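Local coordinates for bumblebee peptidoglycan recognition protein SA (Bombus, PDB 5XZ4), which probably binds bacterial peptidoglycan as an innate immune recognition protein of bees, with a preference for the Dap type over the Lys type, at residues A[59-64]-A[70-75]; A[40-45]-A[51-56]. All coordinates share one frame; numbering follows the deposited sequence.

Interaction 1 (A[59-64]-A[70-75]); sequences SYHMDS and IGYSFL
At the C-terminal end of helix 47-64, His61 meets the loop of residues 70-73 that leads into strand 74-76. The backbone N-H of Gly71 donates to His61 ND1 at 2.9 Å. The bond is fairly straight, 158° at the hydrogen. Gly71 N lies near the imidazole plane, at the ring edge beside ND1. With chi1 of His61 at -73°, CG turns away from the carbonyl carbon, and the ring reaches the loop edge-on. Ile70 packs beside the same nitrogen with CA (3.7 Å from His61 ND1) and CG1 (3.8 Å), although its side chain sets off away from the helix. The contact belongs to the amidase-like fold of peptidoglycan recognition proteins, where this long helix packs beside the central sheet. Further along the loop, Tyr72 CE2 comes to 3.9 Å from His61 CE1. The two rings sit obliquely, with planes at 40° and centroids 5.9 Å apart. With an alanine in place of this histidine, the buried Gly71 N-H would probably lose this acceptor and a gap would open between the helix and Ile70. Met62 adds a looser touch, its CG 4.3 Å from Ile70 N. Trp67, in the turn between the segments, also meets the His61 ring. The carbonyl O of Ile70 accepts a hydrogen bond from Arg86 NE.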
loop_
_atom_site.group_PDB
_atom_site.type_symbol
_atom_site.label_atom_id
_atom_site.label_comp_id
_atom_site.label_asym_id
_atom_site.label_seq_id
_atom_site.Cartn_x
_atom_site.Cartn_y
_atom_site.Cartn_z
ATOM N N SER A 59 -11.017 -1.382 -10.626
ATOM C CA SER A 59 -11.650 -1.523 -11.941
ATOM C C SER A 59 -10.586 -1.350 -13.054
ATOM O O SER A 59 -10.544 -2.150 -14.003
ATOM C CB SER A 59 -12.733 -0.464 -12.051
ATOM O OG SER A 59 -13.382 -0.537 -13.322
ATOM N N TYR A 60 -9.750 -0.320 -12.935
ATOM C CA TYR A 60 -8.720 -0.066 -13.946
ATOM C C TYR A 60 -7.676 -1.208 -14.004
ATOM O O TYR A 60 -7.331 -1.721 -15.069
ATOM C CB TYR A 60 -8.105 1.315 -13.703
ATOM C CG TYR A 60 -7.098 1.703 -14.770
ATOM C CD1 TYR A 60 -7.504 2.062 -16.078
ATOM C CD2 TYR A 60 -5.725 1.699 -14.470
ATOM C CE1 TYR A 60 -6.554 2.375 -17.044
ATOM C CE2 TYR A 60 -4.790 2.041 -15.442
ATOM C CZ TYR A 60 -5.202 2.381 -16.719
ATOM O OH TYR A 60 -4.273 2.703 -17.688
ATOM N N HIS A 61 -7.243 -1.638 -12.828
ATOM C CA HIS A 61 -6.255 -2.719 -12.776
ATOM C C HIS A 61 -6.774 -4.029 -13.357
ATOM O O HIS A 61 -6.059 -4.717 -14.100
ATOM C CB HIS A 61 -5.758 -2.921 -11.329
ATOM C CG HIS A 61 -4.848 -1.836 -10.841
ATOM N ND1 HIS A 61 -4.206 -1.880 -9.613
ATOM C CD2 HIS A 61 -4.417 -0.700 -11.451
ATOM C CE1 HIS A 61 -3.471 -0.793 -9.474
ATOM N NE2 HIS A 61 -3.571 -0.060 -10.576
ATOM N N MET A 62 -8.008 -4.399 -12.995
ATOM C CA MET A 62 -8.574 -5.660 -13.470
ATOM C C MET A 62 -9.026 -5.597 -14.937
ATOM O O MET A 62 -8.719 -6.495 -15.717
ATOM C CB MET A 62 -9.703 -6.125 -12.553
ATOM C CG MET A 62 -9.157 -6.515 -11.170
ATOM S SD MET A 62 -10.397 -7.122 -9.994
ATOM C CE MET A 62 -10.796 -8.686 -10.742
ATOM N N ASP A 63 -9.724 -4.532 -15.321
ATOM C CA ASP A 63 -10.297 -4.463 -16.687
ATOM C C ASP A 63 -9.304 -3.969 -17.727
ATOM O O ASP A 63 -9.305 -4.464 -18.851
ATOM C CB ASP A 63 -11.530 -3.584 -16.697
ATOM C CG ASP A 63 -12.685 -4.173 -15.935
ATOM O OD1 ASP A 63 -12.568 -5.305 -15.401
ATOM O OD2 ASP A 63 -13.690 -3.454 -15.886
ATOM N N SER A 64 -8.524 -2.950 -17.375
ATOM C CA SER A 64 -7.580 -2.361 -18.359
ATOM C C SER A 64 -6.226 -3.024 -18.310
ATOM O O SER A 64 -5.692 -3.379 -19.366
ATOM C CB SER A 64 -7.470 -0.842 -18.199
ATOM O OG SER A 64 -8.629 -0.192 -18.713
ATOM N N ILE A 70 -6.799 -5.510 -7.742
ATOM C CA ILE A 70 -6.043 -4.286 -7.494
ATOM C C ILE A 70 -4.595 -4.675 -7.163
ATOM O O ILE A 70 -4.367 -5.667 -6.443
ATOM C CB ILE A 70 -6.717 -3.457 -6.359
ATOM C CG1 ILE A 70 -6.193 -2.024 -6.319
ATOM C CG2 ILE A 70 -6.646 -4.155 -4.992
ATOM C CD1 ILE A 70 -6.952 -1.048 -5.418
ATOM N N GLY A 71 -3.629 -3.931 -7.685
ATOM C CA GLY A 71 -2.224 -4.373 -7.581
ATOM C C GLY A 71 -1.660 -4.231 -6.173
ATOM O O GLY A 71 -0.723 -4.968 -5.811
ATOM N N TYR A 72 -2.196 -3.281 -5.404
ATOM C CA TYR A 72 -1.654 -2.955 -4.053
ATOM C C TYR A 72 -2.129 -3.955 -2.993
ATOM O O TYR A 72 -3.227 -4.500 -3.085
ATOM C CB TYR A 72 -2.069 -1.540 -3.611
ATOM C CG TYR A 72 -1.604 -0.465 -4.583
ATOM C CD1 TYR A 72 -0.257 -0.090 -4.633
ATOM C CD2 TYR A 72 -2.495 0.159 -5.508
ATOM C CE1 TYR A 72 0.199 0.854 -5.547
ATOM C CE2 TYR A 72 -2.027 1.116 -6.436
ATOM C CZ TYR A 72 -0.694 1.476 -6.429
ATOM O OH TYR A 72 -0.166 2.395 -7.312
ATOM N N SER A 73 -1.280 -4.194 -1.969
ATOM C CA SER A 73 -1.674 -4.976 -0.778
ATOM C C SER A 73 -2.712 -4.234 0.070
ATOM O O SER A 73 -3.696 -4.831 0.529
ATOM C CB SER A 73 -0.420 -5.268 0.060
ATOM O OG SER A 73 0.596 -5.852 -0.735
ATOM N N PHE A 74 -2.436 -2.949 0.308
ATOM C CA PHE A 74 -3.320 -2.056 1.060
ATOM C C PHE A 74 -3.259 -0.659 0.456
ATOM O O PHE A 74 -2.247 -0.287 -0.158
ATOM C CB PHE A 74 -2.841 -1.937 2.540
ATOM C CG PHE A 74 -2.877 -3.235 3.309
ATOM C CD1 PHE A 74 -4.030 -3.644 3.962
ATOM C CD2 PHE A 74 -1.751 -4.053 3.397
ATOM C CE1 PHE A 74 -4.068 -4.850 4.656
ATOM C CE2 PHE A 74 -1.790 -5.257 4.114
ATOM C CZ PHE A 74 -2.943 -5.655 4.734
ATOM N N LEU A 75 -4.341 0.100 0.677
ATOM C CA LEU A 75 -4.358 1.550 0.368
ATOM C C LEU A 75 -4.511 2.336 1.642
ATOM O O LEU A 75 -5.144 1.839 2.624
ATOM C CB LEU A 75 -5.491 1.949 -0.596
ATOM C CG LEU A 75 -5.583 1.202 -1.927
ATOM C CD1 LEU A 75 -6.873 1.624 -2.645
ATOM C CD2 LEU A 75 -4.392 1.478 -2.795
#

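Interaction 2 (A[40-45]-A[51-56])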
loop_
_atom_site.group_PDB
_atom_site.type_symbol
_atom_site.label_atom_id
_atom_site.label_comp_id
_atom_site.label_asym_id
_atom_site.label_seq_id
_atom_site.Cartn_x
_atom_site.Cartn_y
_atom_site.Cartn_z
ATOM N N VAL A 40 -1.105 8.145 -7.529
ATOM C CA VAL A 40 -1.180 9.227 -8.551
ATOM C C VAL A 40 -2.628 9.659 -8.813
ATOM O O VAL A 40 -2.877 10.537 -9.647
ATOM C CB VAL A 40 -0.439 8.884 -9.885
ATOM C CG1 VAL A 40 -0.263 10.088 -10.808
ATOM C CG2 VAL A 40 0.939 8.342 -9.593
ATOM N N THR A 41 -3.590 9.097 -8.102
ATOM C CA THR A 41 -4.977 9.550 -8.198
ATOM C C THR A 41 -5.152 10.844 -7.403
ATOM O O THR A 41 -4.251 11.310 -6.701
ATOM C CB THR A 41 -5.972 8.491 -7.683
ATOM O OG1 THR A 41 -5.778 8.272 -6.271
ATOM C CG2 THR A 41 -5.812 7.180 -8.408
ATOM N N ALA A 42 -6.317 11.469 -7.548
ATOM C CA ALA A 42 -6.733 12.498 -6.606
ATOM C C ALA A 42 -6.766 11.946 -5.171
ATOM O O ALA A 42 -6.938 10.740 -4.953
ATOM C CB ALA A 42 -8.108 13.018 -6.996
ATOM N N GLU A 43 -6.584 12.844 -4.205
ATOM C CA GLU A 43 -6.798 12.503 -2.787
ATOM C C GLU A 43 -8.286 12.283 -2.450
ATOM O O GLU A 43 -9.189 12.682 -3.208
ATOM C CB GLU A 43 -6.200 13.595 -1.895
ATOM C CG GLU A 43 -4.683 13.693 -2.044
ATOM C CD GLU A 43 -4.061 14.753 -1.169
ATOM O OE1 GLU A 43 -3.308 15.589 -1.696
ATOM O OE2 GLU A 43 -4.322 14.745 0.062
ATOM N N CYS A 44 -8.542 11.625 -1.329
ATOM C CA CYS A 44 -9.900 11.377 -0.850
ATOM C C CYS A 44 -9.935 11.701 0.635
ATOM O O CYS A 44 -8.951 11.461 1.335
ATOM C CB CYS A 44 -10.292 9.913 -1.117
ATOM S SG CYS A 44 -9.254 8.631 -0.311
ATOM N N ASN A 45 -11.051 12.239 1.127
ATOM C CA ASN A 45 -11.089 12.782 2.503
ATOM C C ASN A 45 -12.204 12.239 3.402
ATOM O O ASN A 45 -12.322 12.644 4.560
ATOM C CB ASN A 45 -11.042 14.317 2.459
ATOM C CG ASN A 45 -9.672 14.832 2.024
ATOM O OD1 ASN A 45 -8.723 14.832 2.807
ATOM N ND2 ASN A 45 -9.560 15.246 0.763
ATOM N N ILE A 51 -13.614 4.847 -0.579
ATOM C CA ILE A 51 -14.190 3.635 -1.152
ATOM C C ILE A 51 -14.267 3.770 -2.680
ATOM O O ILE A 51 -13.915 2.839 -3.403
ATOM C CB ILE A 51 -15.602 3.320 -0.540
ATOM C CG1 ILE A 51 -15.424 2.804 0.908
ATOM C CG2 ILE A 51 -16.416 2.354 -1.428
ATOM C CD1 ILE A 51 -16.722 2.708 1.699
ATOM N N ALA A 52 -14.757 4.925 -3.149
ATOM C CA ALA A 52 -14.870 5.147 -4.597
ATOM C C ALA A 52 -13.514 5.096 -5.288
ATOM O O ALA A 52 -13.378 4.528 -6.384
ATOM C CB ALA A 52 -15.565 6.470 -4.890
ATOM N N GLN A 53 -12.495 5.696 -4.661
ATOM C CA GLN A 53 -11.170 5.635 -5.268
ATOM C C GLN A 53 -10.653 4.217 -5.354
ATOM O O GLN A 53 -10.102 3.814 -6.379
ATOM C CB GLN A 53 -10.152 6.516 -4.539
ATOM C CG GLN A 53 -10.144 7.972 -4.932
ATOM C CD GLN A 53 -9.571 8.201 -6.329
ATOM O OE1 GLN A 53 -9.150 7.273 -7.025
ATOM N NE2 GLN A 53 -9.520 9.428 -6.710
ATOM N N ALA A 54 -10.777 3.463 -4.249
ATOM C CA ALA A 54 -10.334 2.066 -4.239
ATOM C C ALA A 54 -11.008 1.236 -5.337
ATOM O O ALA A 54 -10.358 0.537 -6.101
ATOM C CB ALA A 54 -10.575 1.470 -2.853
ATOM N N GLU A 55 -12.332 1.387 -5.430
ATOM C CA GLU A 55 -13.106 0.664 -6.444
ATOM C C GLU A 55 -12.657 1.026 -7.885
ATOM O O GLU A 55 -12.548 0.135 -8.728
ATOM C CB GLU A 55 -14.616 0.931 -6.228
ATOM C CG GLU A 55 -15.549 0.614 -7.414
ATOM C CD GLU A 55 -15.497 -0.818 -7.933
ATOM O OE1 GLU A 55 -15.087 -1.743 -7.175
ATOM O OE2 GLU A 55 -15.861 -1.008 -9.143
ATOM N N ASN A 56 -12.413 2.310 -8.141
ATOM C CA ASN A 56 -11.955 2.712 -9.473
ATOM C C ASN A 56 -10.518 2.339 -9.843
ATOM O O ASN A 56 -10.257 2.011 -11.005
ATOM C CB ASN A 56 -12.301 4.156 -9.687
ATOM C CG ASN A 56 -13.785 4.301 -10.017
ATOM O OD1 ASN A 56 -14.183 4.126 -11.175
ATOM N ND2 ASN A 56 -14.612 4.439 -8.984
HETATM O O HOH W 1 -11.121 11.365 -4.796
#
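Gln53 reaches out from helix 47-64 and lays its amide against the loop 40-45. It carries most of the contact. The more enclosed side is at Thr41 and Cys44, where carbons pack and Ile108 touches both residues. Gln53 OE1 lies 3.5 Å from Thr41 CB and 3.6 Å from Thr41 CG2. The Thr41 and Gln53 side chains lie alongside each other and point opposite ways. The chain of Gln53 bends at chi2 (-71°), which sets the amide beside Thr41 with NE2 near Ala42 O. Thr41 OG1 is also near the amide, but its hydrogen-bond partner outside the segment is Thr39 OG1. Cys44 faces the helix too, with its CB 4.3 Å from Gln53 CG. Its sulfur is joined to Cys50, one residue before the segment 51-56, so a covalent link holds the loop and helix together at this end.

The other side is looser and wetter. Gln53 NE2 comes to 3.4 Å from Ala42 O, but the angle is too poor for a hydrogen bond. Ala42 CB, on an exposed residue, stands 3.9 Å from the same nitrogen. A water does the polar work instead. It accepts from Gln53 NE2 at 3.2 Å and donates to Glu43 O at 2.8 Å. The amide therefore reaches the loop backbone through one bridging water. A short disulfide between the loop after strand 31-38 and the following helix, here Cys44-Cys50, is characteristic of the peptidoglycan recognition protein fold.

Overall arrangement
From the N terminus, strand 31-38 runs into the loop 40-45. Interaction 2 folds this loop back on the helix that follows, closing a short turn that holds the first part of helix 47-64. The helix then runs on to 59-64. There interaction 1 closes a second short loop, bringing the chain back against the helix end before strand 74-76 begins. The two contacts lie in series and neither nests nor crosses. Their centres are about 12 Å apart, and both use helix 47-64. They also touch: Leu75 CD1 packs 3.7 Å from Ala54 CB. Together they tie the helix to the segments after strand 31-38 and before strand 74-76 of the mixed sheet.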